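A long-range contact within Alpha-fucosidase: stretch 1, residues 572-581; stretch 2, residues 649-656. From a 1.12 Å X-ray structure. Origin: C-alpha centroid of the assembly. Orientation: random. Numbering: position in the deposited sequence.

Stretch 1 (572-581) GTDGNTYESS
Stretch 2 (649-656) QIKEWYFE

A helix start can serve as a docking site for an irregular chain, and residues 572-581 and 649-656 of this alpha-fucosidase illustrate how. The first stretch runs from strand (Thr573-Asp574) through Gly575, at phi/psi 67/-177, into a helix beginning at Thr577; the second has no regular helix or strand but ends in a type I turn from Trp653 to Glu656. The chains run roughly antiparallel, with CA atoms of Asn576 and Trp653 4.9 Å apart, of Thr577 and Glu652 5.3 Å.

Thr577 (chi1 m, phi/psi -66/-37) makes both direct hydrogen bonds. Amides of a first helical turn lack helical acceptors, and Thr577 N donates to Glu652 O (3.2 Å, 171°), while Thr577 OG1 donates to Lys651 O (2.7 Å). Water 3 links Glu652 O to Tyr578 N. Asn576 (chi1 p) caps the helix, its OD1 accepting from Glu579 N at 2.8 Å.

Tyr654 (chi1 m, chi2 -62°) covers the most surface. Its ring reaches back along the helix start: CE2 lies 3.5 Å from Asn576 C, and OH 3.4 Å from Thr577 CA and 3.3 Å from Ser580 CB. Water 2 joins Tyr654 N to Gly575 O.

Thr573 (chi1 p) places CG2 3.7 Å from Phe655 CE2, a nonpolar contact, and OG1 3.7 Å from Trp653 CD1, at the indole edge. Water 1 donates to Thr573 OG1, accepting from Asn576 ND2 and, weakly, Trp653 NE1.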

# COMPACT_ATOMS: atom_id res chain seq x y z
N GLY A 572 27.84 3.41 5.00
CA GLY A 572 28.17 3.64 3.60
C GLY A 572 29.16 2.63 3.08
O GLY A 572 30.35 2.71 3.36
N THR A 573 28.65 1.65 2.34
CA THR A 573 29.48 0.64 1.69
C THR A 573 29.44 0.85 0.17
O THR A 573 28.70 1.70 -0.33
CB THR A 573 29.04 -0.79 2.04
OG1 THR A 573 27.73 -1.04 1.51
CG2 THR A 573 29.02 -1.00 3.54
N ASP A 574 30.25 0.07 -0.55
CA ASP A 574 30.31 0.17 -2.00
C ASP A 574 29.17 -0.65 -2.60
O ASP A 574 29.33 -1.81 -2.98
CB ASP A 574 31.68 -0.30 -2.50
CG ASP A 574 31.96 0.11 -3.93
OD1 ASP A 574 31.02 0.50 -4.66
OD2 ASP A 574 33.14 0.04 -4.33
N GLY A 575 28.01 -0.01 -2.67
CA GLY A 575 26.78 -0.69 -3.05
C GLY A 575 26.37 -1.71 -2.01
O GLY A 575 27.01 -1.85 -0.96
N ASN A 576 25.29 -2.41 -2.30
CA ASN A 576 24.82 -3.53 -1.48
C ASN A 576 23.74 -4.29 -2.24
O ASN A 576 23.27 -3.84 -3.29
CB ASN A 576 24.36 -3.09 -0.08
CG ASN A 576 23.23 -2.07 -0.10
OD1 ASN A 576 22.40 -2.05 -1.02
ND2 ASN A 576 23.19 -1.23 0.93
N THR A 577 23.36 -5.44 -1.71
CA THR A 577 22.40 -6.30 -2.39
C THR A 577 21.02 -5.66 -2.49
O THR A 577 20.34 -5.81 -3.51
CB THR A 577 22.33 -7.64 -1.67
OG1 THR A 577 23.66 -8.19 -1.64
CG2 THR A 577 21.38 -8.62 -2.37
N TYR A 578 20.63 -4.93 -1.44
CA TYR A 578 19.38 -4.17 -1.42
C TYR A 578 19.27 -3.26 -2.66
O TYR A 578 18.34 -3.41 -3.48
CB TYR A 578 19.32 -3.39 -0.09
CG TYR A 578 18.47 -2.14 -0.10
CD1 TYR A 578 17.09 -2.19 -0.29
CD2 TYR A 578 19.06 -0.89 0.11
CE1 TYR A 578 16.32 -1.02 -0.30
CE2 TYR A 578 18.31 0.27 0.10
CZ TYR A 578 16.95 0.20 -0.10
OH TYR A 578 16.24 1.38 -0.12
N GLU A 579 20.23 -2.36 -2.84
CA GLU A 579 20.14 -1.41 -3.95
C GLU A 579 20.36 -2.07 -5.31
O GLU A 579 19.67 -1.74 -6.27
CB GLU A 579 21.09 -0.23 -3.76
CG GLU A 579 20.70 0.68 -2.61
CD GLU A 579 21.24 2.10 -2.74
OE1 GLU A 579 22.07 2.37 -3.63
OE2 GLU A 579 20.83 2.96 -1.92
N SER A 580 21.33 -2.98 -5.39
CA SER A 580 21.58 -3.66 -6.66
C SER A 580 20.41 -4.51 -7.11
O SER A 580 20.12 -4.57 -8.30
CB SER A 580 22.87 -4.47 -6.61
OG SER A 580 23.98 -3.60 -6.53
N SER A 581 19.73 -5.16 -6.16
CA SER A 581 18.55 -5.95 -6.51
C SER A 581 17.45 -5.07 -7.08
O SER A 581 16.79 -5.43 -8.06
CB SER A 581 18.02 -6.72 -5.31
OG SER A 581 18.96 -7.70 -4.89
N GLN A 649 24.09 -18.44 2.57
CA GLN A 649 23.15 -17.33 2.67
C GLN A 649 23.24 -16.40 1.46
O GLN A 649 24.27 -16.35 0.79
CB GLN A 649 23.43 -16.54 3.96
CG GLN A 649 24.53 -15.45 3.87
CD GLN A 649 25.97 -15.96 3.81
OE1 GLN A 649 26.23 -17.16 3.63
NE2 GLN A 649 26.92 -15.04 3.97
N ILE A 650 22.17 -15.65 1.19
CA ILE A 650 22.26 -14.52 0.28
C ILE A 650 23.07 -13.43 0.97
O ILE A 650 22.69 -12.97 2.06
CB ILE A 650 20.86 -13.95 -0.08
CG1 ILE A 650 19.95 -15.02 -0.71
CG2 ILE A 650 20.98 -12.71 -0.96
CD1 ILE A 650 20.33 -15.45 -2.12
N LYS A 651 24.18 -13.02 0.37
CA LYS A 651 24.98 -11.94 0.97
C LYS A 651 24.19 -10.64 1.00
O LYS A 651 23.48 -10.31 0.05
CB LYS A 651 26.27 -11.72 0.18
CG LYS A 651 27.28 -12.85 0.27
CD LYS A 651 28.57 -12.48 -0.45
CE LYS A 651 29.49 -13.69 -0.55
NZ LYS A 651 30.80 -13.33 -1.14
N GLU A 652 24.33 -9.91 2.10
CA GLU A 652 23.72 -8.59 2.24
C GLU A 652 24.68 -7.50 1.75
O GLU A 652 24.24 -6.47 1.22
CB GLU A 652 23.24 -8.37 3.68
CG GLU A 652 22.56 -7.02 3.92
CD GLU A 652 21.68 -6.96 5.17
OE1 GLU A 652 21.64 -7.94 5.95
OE2 GLU A 652 21.04 -5.91 5.37
N TRP A 653 25.98 -7.74 1.91
CA TRP A 653 27.03 -6.86 1.41
C TRP A 653 28.02 -7.65 0.58
O TRP A 653 28.24 -8.83 0.83
CB TRP A 653 27.79 -6.19 2.56
CG TRP A 653 26.91 -5.38 3.45
CD1 TRP A 653 26.56 -4.07 3.28
CD2 TRP A 653 26.26 -5.82 4.64
NE1 TRP A 653 25.72 -3.67 4.30
CE2 TRP A 653 25.53 -4.73 5.15
CE3 TRP A 653 26.23 -7.04 5.34
CZ2 TRP A 653 24.77 -4.82 6.32
CZ3 TRP A 653 25.49 -7.13 6.49
CH2 TRP A 653 24.76 -6.02 6.98
N TYR A 654 28.63 -7.00 -0.40
CA TYR A 654 29.55 -7.70 -1.30
C TYR A 654 30.89 -8.04 -0.67
O TYR A 654 31.62 -8.88 -1.21
CB TYR A 654 29.67 -6.97 -2.66
CG TYR A 654 28.33 -6.92 -3.33
CD1 TYR A 654 27.68 -8.11 -3.69
CD2 TYR A 654 27.66 -5.72 -3.53
CE1 TYR A 654 26.42 -8.09 -4.26
CE2 TYR A 654 26.39 -5.69 -4.11
CZ TYR A 654 25.77 -6.88 -4.47
OH TYR A 654 24.52 -6.85 -5.02
N PHE A 655 31.21 -7.43 0.47
CA PHE A 655 32.40 -7.83 1.22
C PHE A 655 32.16 -8.99 2.21
O PHE A 655 33.09 -9.42 2.90
CB PHE A 655 33.10 -6.63 1.91
CG PHE A 655 32.23 -5.81 2.84
CD1 PHE A 655 31.33 -6.40 3.73
CD2 PHE A 655 32.36 -4.43 2.87
CE1 PHE A 655 30.56 -5.63 4.59
CE2 PHE A 655 31.60 -3.64 3.72
CZ PHE A 655 30.69 -4.24 4.59
N GLU A 656 30.93 -9.49 2.25
CA GLU A 656 30.54 -10.54 3.19
C GLU A 656 31.14 -11.90 2.81
O GLU A 656 31.30 -12.22 1.64
CB GLU A 656 29.01 -10.62 3.21
CG GLU A 656 28.39 -11.59 4.19
CD GLU A 656 26.87 -11.47 4.23
OE1 GLU A 656 26.19 -12.48 4.49
OE2 GLU A 656 26.36 -10.35 3.98
O HOH W 1 25.38 -1.02 2.81
O HOH W 2 28.21 -4.22 -0.18
O HOH W 3 21.80 -5.10 1.16